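Local coordinates for ankyrin repeat domain protein (Legionella pneumophila subsp. pneumophila, PDB 6MCA) that is a cysteine protease-like bacterial effector, AnkH, that interacts with LARP7, a component of the host 7SK snRNP complex, at residues A278-G283 and V356-S361; L268-Y273 and R319-M324. One frame throughout, in Å; residues are numbered along the deposited sequence.

Contact 1: residues A278-G283 and V356-S361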
loop_
_atom_site.group_PDB
_atom_site.type_symbol
_atom_site.label_atom_id
_atom_site.label_comp_id
_atom_site.label_asym_id
_atom_site.label_seq_id
_atom_site.Cartn_x
_atom_site.Cartn_y
_atom_site.Cartn_z
ATOM N N ALA A 278 -4.087 -20.196 7.501
ATOM C CA ALA A 278 -5.149 -19.280 7.889
ATOM C C ALA A 278 -5.638 -18.513 6.675
ATOM O O ALA A 278 -4.830 -17.997 5.898
ATOM C CB ALA A 278 -4.677 -18.298 8.965
ATOM N N LYS A 279 -6.958 -18.439 6.531
ATOM C CA LYS A 279 -7.604 -17.642 5.499
ATOM C C LYS A 279 -8.294 -16.449 6.144
ATOM O O LYS A 279 -9.027 -16.603 7.133
ATOM C CB LYS A 279 -8.610 -18.473 4.700
ATOM C CG LYS A 279 -9.316 -17.680 3.609
ATOM C CD LYS A 279 -10.062 -18.584 2.645
ATOM C CE LYS A 279 -11.177 -19.334 3.346
ATOM N NZ LYS A 279 -12.024 -20.090 2.380
ATOM N N ILE A 280 -8.051 -15.269 5.577
ATOM C CA ILE A 280 -8.585 -14.000 6.047
ATOM C C ILE A 280 -9.307 -13.358 4.871
ATOM O O ILE A 280 -8.679 -13.003 3.861
ATOM C CB ILE A 280 -7.485 -13.072 6.579
ATOM C CG1 ILE A 280 -6.631 -13.792 7.624
ATOM C CG2 ILE A 280 -8.094 -11.796 7.140
ATOM C CD1 ILE A 280 -5.300 -13.125 7.881
ATOM N N ASP A 281 -10.628 -13.217 5.002
ATOM C CA ASP A 281 -11.452 -12.532 4.009
ATOM C C ASP A 281 -12.630 -11.926 4.768
ATOM O O ASP A 281 -13.593 -12.629 5.088
ATOM C CB ASP A 281 -11.918 -13.485 2.916
ATOM C CG ASP A 281 -12.666 -12.776 1.800
ATOM O OD1 ASP A 281 -12.778 -11.531 1.846
ATOM O OD2 ASP A 281 -13.144 -13.465 0.874
ATOM N N ARG A 282 -12.539 -10.631 5.056
ATOM C CA ARG A 282 -13.550 -9.928 5.834
ATOM C C ARG A 282 -14.693 -9.398 4.978
ATOM O O ARG A 282 -15.552 -8.674 5.493
ATOM C CB ARG A 282 -12.903 -8.779 6.611
ATOM C CG ARG A 282 -11.712 -9.207 7.451
ATOM C CD ARG A 282 -10.912 -8.011 7.942
ATOM N NE ARG A 282 -11.633 -7.247 8.957
ATOM C CZ ARG A 282 -11.066 -6.344 9.751
ATOM N NH1 ARG A 282 -11.796 -5.698 10.649
ATOM N NH2 ARG A 282 -9.768 -6.092 9.652
ATOM N N GLY A 283 -14.726 -9.740 3.693
ATOM C CA GLY A 283 -15.761 -9.250 2.805
ATOM C C GLY A 283 -17.006 -10.114 2.774
ATOM O O GLY A 283 -17.437 -10.634 3.808
ATOM N N VAL A 356 -1.962 -9.245 11.040
ATOM C CA VAL A 356 -1.155 -9.061 12.246
ATOM C C VAL A 356 -1.733 -9.866 13.409
ATOM O O VAL A 356 -1.019 -10.722 13.960
ATOM C CB VAL A 356 -1.010 -7.568 12.595
ATOM C CG1 VAL A 356 -0.331 -7.399 13.945
ATOM C CG2 VAL A 356 -0.241 -6.837 11.503
ATOM N N PRO A 357 -2.995 -9.665 13.822
ATOM C CA PRO A 357 -3.510 -10.480 14.935
ATOM C C PRO A 357 -3.594 -11.958 14.605
ATOM O O PRO A 357 -3.366 -12.794 15.488
ATOM C CB PRO A 357 -4.898 -9.880 15.203
ATOM C CG PRO A 357 -5.289 -9.252 13.927
ATOM C CD PRO A 357 -4.023 -8.726 13.329
ATOM N N VAL A 358 -3.894 -12.307 13.354
ATOM C CA VAL A 358 -3.988 -13.714 12.976
ATOM C C VAL A 358 -2.625 -14.388 13.083
ATOM O O VAL A 358 -2.498 -15.479 13.653
ATOM C CB VAL A 358 -4.577 -13.851 11.561
ATOM C CG1 VAL A 358 -4.540 -15.299 11.107
ATOM C CG2 VAL A 358 -5.998 -13.322 11.537
ATOM N N ALA A 359 -1.585 -13.752 12.535
ATOM C CA ALA A 359 -0.244 -14.325 12.616
ATOM C C ALA A 359 0.241 -14.387 14.060
ATOM O O ALA A 359 0.905 -15.353 14.460
ATOM C CB ALA A 359 0.727 -13.520 11.753
ATOM N N TYR A 360 -0.094 -13.373 14.862
ATOM C CA TYR A 360 0.233 -13.419 16.284
ATOM C C TYR A 360 -0.406 -14.632 16.955
ATOM O O TYR A 360 0.271 -15.409 17.643
ATOM C CB TYR A 360 -0.217 -12.124 16.964
ATOM C CG TYR A 360 0.378 -11.925 18.338
ATOM C CD1 TYR A 360 -0.146 -12.583 19.444
ATOM C CD2 TYR A 360 1.464 -11.082 18.531
ATOM C CE1 TYR A 360 0.395 -12.412 20.699
ATOM C CE2 TYR A 360 2.011 -10.902 19.785
ATOM C CZ TYR A 360 1.472 -11.570 20.864
ATOM O OH TYR A 360 2.010 -11.401 22.115
ATOM N N SER A 361 -1.716 -14.809 16.761
ATOM C CA SER A 361 -2.414 -15.945 17.356
ATOM C C SER A 361 -1.811 -17.266 16.900
ATOM O O SER A 361 -1.644 -18.191 17.703
ATOM C CB SER A 361 -3.901 -15.893 17.006
ATOM O OG SER A 361 -4.547 -14.825 17.673
#
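Val358 sets its two methyl groups against two different side chains of the strand: CG1 rests 3.7 Å from CB of Ala278, while CG2 lies 3.7 Å from CD1 of Ile280. The isoleucine and the valine reach toward each other tip to tip, and CD1 of Ile280 also comes within 3.8 Å of CB of Val358, so the end of the longer chain lies against the root of the fork. With CG1 anti to the backbone N (174°), that branch faces Ala278 and also touches CD1 of Ile280, leaving CG2 to the isoleucine. All three residues are buried, and methyl groups suit such an interface because they pack closely without needing hydrogen-bond partners. Because residues alternate along a strand, Ala278 and Ile280 share one face of the antiparallel sheet, which helix 355-364 covers here; Lys279 turns to the other face, where it forms a salt bridge with Glu289. Small Ala278 lets the helix come close, and Val292 and Met337 extend the apolar layer around Val358. Beyond Ile280 the tight fit ends. Partly exposed Asp281 does not touch segment 356-361; its OD1 instead accepts from N of Gly283 at 3.2 Å, closing an Asx turn, whereas Arg282 stays buried, its guanidinium bonded to Ser340 O, Ala350 O and Tyr380 OH.

Contact 2: residues L268-Y273 and R319-M324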
loop_
_atom_site.group_PDB
_atom_site.type_symbol
_atom_site.label_atom_id
_atom_site.label_comp_id
_atom_site.label_asym_id
_atom_site.label_seq_id
_atom_site.Cartn_x
_atom_site.Cartn_y
_atom_site.Cartn_z
ATOM N N LEU A 268 -7.585 -11.065 -0.659
ATOM C CA LEU A 268 -7.732 -11.863 0.548
ATOM C C LEU A 268 -6.359 -12.379 0.951
ATOM O O LEU A 268 -5.435 -12.438 0.137
ATOM C CB LEU A 268 -8.722 -13.018 0.348
ATOM C CG LEU A 268 -8.424 -14.134 -0.653
ATOM C CD1 LEU A 268 -9.194 -15.383 -0.261
ATOM C CD2 LEU A 268 -8.791 -13.713 -2.063
ATOM N N CYS A 269 -6.204 -12.715 2.226
ATOM C CA CYS A 269 -4.876 -13.002 2.748
ATOM C C CYS A 269 -4.807 -14.410 3.317
ATOM O O CYS A 269 -5.773 -14.905 3.901
ATOM C CB CYS A 269 -4.476 -11.978 3.811
ATOM S SG CYS A 269 -4.134 -10.338 3.128
ATOM N N PHE A 270 -3.662 -15.057 3.134
ATOM C CA PHE A 270 -3.406 -16.360 3.718
ATOM C C PHE A 270 -2.117 -16.295 4.520
ATOM O O PHE A 270 -1.173 -15.595 4.141
ATOM C CB PHE A 270 -3.312 -17.444 2.642
ATOM C CG PHE A 270 -4.583 -17.634 1.864
ATOM C CD1 PHE A 270 -4.875 -16.826 0.779
ATOM C CD2 PHE A 270 -5.489 -18.617 2.224
ATOM C CE1 PHE A 270 -6.041 -17.001 0.060
ATOM C CE2 PHE A 270 -6.658 -18.798 1.509
ATOM C CZ PHE A 270 -6.935 -17.988 0.427
ATOM N N VAL A 271 -2.088 -17.009 5.637
ATOM C CA VAL A 271 -0.920 -17.049 6.506
ATOM C C VAL A 271 -0.559 -18.503 6.763
ATOM O O VAL A 271 -1.405 -19.291 7.192
ATOM C CB VAL A 271 -1.158 -16.311 7.838
ATOM C CG1 VAL A 271 0.088 -16.379 8.703
ATOM C CG2 VAL A 271 -1.554 -14.865 7.586
ATOM N N ARG A 272 0.691 -18.857 6.494
ATOM C CA ARG A 272 1.227 -20.172 6.813
ATOM C C ARG A 272 2.222 -20.019 7.953
ATOM O O ARG A 272 3.124 -19.181 7.883
ATOM C CB ARG A 272 1.896 -20.802 5.588
ATOM C CG ARG A 272 2.316 -22.257 5.763
ATOM C CD ARG A 272 3.743 -22.384 6.287
ATOM N NE ARG A 272 4.122 -23.778 6.483
ATOM C CZ ARG A 272 4.882 -24.469 5.641
ATOM N NH1 ARG A 272 5.358 -23.890 4.546
ATOM N NH2 ARG A 272 5.171 -25.738 5.896
ATOM N N TYR A 273 2.050 -20.813 9.005
ATOM C CA TYR A 273 3.006 -20.850 10.109
ATOM C C TYR A 273 3.161 -22.300 10.535
ATOM O O TYR A 273 2.273 -22.851 11.193
ATOM C CB TYR A 273 2.558 -19.981 11.282
ATOM C CG TYR A 273 3.549 -19.979 12.426
ATOM C CD1 TYR A 273 4.758 -19.303 12.318
ATOM C CD2 TYR A 273 3.281 -20.660 13.606
ATOM C CE1 TYR A 273 5.671 -19.303 13.355
ATOM C CE2 TYR A 273 4.189 -20.664 14.650
ATOM C CZ TYR A 273 5.382 -19.984 14.518
ATOM O OH TYR A 273 6.289 -19.983 15.554
ATOM N N ARG A 319 -12.891 -20.551 -7.036
ATOM C CA ARG A 319 -12.961 -21.973 -6.716
ATOM C C ARG A 319 -11.606 -22.513 -6.276
ATOM O O ARG A 319 -11.540 -23.405 -5.421
ATOM C CB ARG A 319 -13.485 -22.752 -7.925
ATOM C CG ARG A 319 -13.419 -24.265 -7.789
ATOM C CD ARG A 319 -14.711 -24.828 -7.227
ATOM N NE ARG A 319 -14.680 -26.287 -7.169
ATOM C CZ ARG A 319 -15.227 -27.080 -8.085
ATOM N NH1 ARG A 319 -15.853 -26.557 -9.130
ATOM N NH2 ARG A 319 -15.151 -28.397 -7.954
ATOM N N TYR A 320 -10.519 -21.977 -6.834
ATOM C CA TYR A 320 -9.188 -22.423 -6.437
ATOM C C TYR A 320 -8.882 -22.026 -4.998
ATOM O O TYR A 320 -8.426 -22.853 -4.199
ATOM C CB TYR A 320 -8.137 -21.849 -7.389
ATOM C CG TYR A 320 -6.711 -22.079 -6.933
ATOM C CD1 TYR A 320 -6.057 -23.270 -7.216
ATOM C CD2 TYR A 320 -6.020 -21.105 -6.220
ATOM C CE1 TYR A 320 -4.757 -23.488 -6.803
ATOM C CE2 TYR A 320 -4.719 -21.316 -5.801
ATOM C CZ TYR A 320 -4.093 -22.508 -6.096
ATOM O OH TYR A 320 -2.797 -22.723 -5.684
ATOM N N TYR A 321 -9.130 -20.764 -4.648
ATOM C CA TYR A 321 -8.758 -20.260 -3.334
ATOM C C TYR A 321 -9.729 -20.672 -2.238
ATOM O O TYR A 321 -9.357 -20.634 -1.060
ATOM C CB TYR A 321 -8.644 -18.734 -3.366
ATOM C CG TYR A 321 -7.510 -18.233 -4.226
ATOM C CD1 TYR A 321 -6.187 -18.481 -3.878
ATOM C CD2 TYR A 321 -7.758 -17.517 -5.390
ATOM C CE1 TYR A 321 -5.144 -18.031 -4.665
ATOM C CE2 TYR A 321 -6.721 -17.061 -6.182
ATOM C CZ TYR A 321 -5.417 -17.320 -5.815
ATOM O OH TYR A 321 -4.383 -16.868 -6.600
ATOM N N HIS A 322 -10.954 -21.064 -2.581
ATOM C CA HIS A 322 -11.945 -21.400 -1.570
ATOM C C HIS A 322 -12.263 -22.886 -1.490
ATOM O O HIS A 322 -13.113 -23.276 -0.683
ATOM C CB HIS A 322 -13.233 -20.605 -1.812
ATOM C CG HIS A 322 -13.113 -19.153 -1.470
ATOM N ND1 HIS A 322 -13.147 -18.690 -0.172
ATOM C CD2 HIS A 322 -12.950 -18.062 -2.255
ATOM C CE1 HIS A 322 -13.013 -17.375 -0.172
ATOM N NE2 HIS A 322 -12.892 -16.969 -1.423
ATOM N N GLN A 323 -11.603 -23.731 -2.283
ATOM C CA GLN A 323 -11.901 -25.158 -2.234
ATOM C C GLN A 323 -10.720 -26.023 -2.659
ATOM O O GLN A 323 -10.370 -26.981 -1.962
ATOM C CB GLN A 323 -13.117 -25.473 -3.109
ATOM C CG GLN A 323 -13.573 -26.920 -3.027
ATOM C CD GLN A 323 -12.962 -27.788 -4.107
ATOM O OE1 GLN A 323 -13.032 -27.464 -5.294
ATOM N NE2 GLN A 323 -12.357 -28.898 -3.702
ATOM N N MET A 324 -10.110 -25.704 -3.805
ATOM C CA MET A 324 -9.048 -26.554 -4.340
ATOM C C MET A 324 -7.871 -26.655 -3.378
ATOM O O MET A 324 -7.315 -27.744 -3.178
ATOM C CB MET A 324 -8.583 -26.025 -5.697
ATOM C CG MET A 324 -9.602 -26.184 -6.814
ATOM S SD MET A 324 -8.965 -25.651 -8.417
ATOM C CE MET A 324 -7.470 -26.632 -8.530
#
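Phe270 meets segment 319-324 with its ring turned obliquely, CZ lying 3.9 Å from the backbone O of Tyr321 and CE1 4.2 Å from CD1 of that residue's ring. Its place on the strand face directs it to the helix. The tyrosine ring has a second neighbour within its own helix: CD2 of Tyr320 sits 3.5 Å above the plane, over the centre of one face. Phe311 meets both Phe270 and Tyr321 edge-to-face, and its backbone O binds OH of Tyr321, so a tyrosine suits this place by offering both a broad apolar ring and a polar tip. Two residues before Phe270 on the same face of the strand, Leu268 slants across His322, its CD1 4.2 Å from NE2. Helix 318-329 thus packs on one face of the antiparallel sheet, where Leu268 and Phe270 supply apolar surface; it includes a wider pi-type turn here, with Met324 N bonded to Arg319 O. The histidine's ND1 is hydrogen-bonded to NZ of Lys279 on the adjacent strand. Strand and helix segments therefore meet by van der Waals contact without a hydrogen bond between them, while Tyr321 OH and His322 ND1 find their partners outside both.

The two contacts lie about 11 Å apart, centre to centre, on opposite faces of one five-stranded antiparallel sheet. Along the chain their segments alternate: 268-273, then 278-283, then 319-324 and finally 356-361. The first two belong to successive, neighbouring strands, 266-273 and 276-280, which are joined by probable hydrogen bonds such as Ile280 N to Cys269 O at 2.9 Å. Contact 2 brings helix 318-329 against one face, and contact 1 brings helix 355-364 against the other. Packing of Lys279 CG on Phe270 CE2 ties the strands further. Near these two strands, then, a helix packs on each face of the sheet, consistent with a layered alpha/beta core.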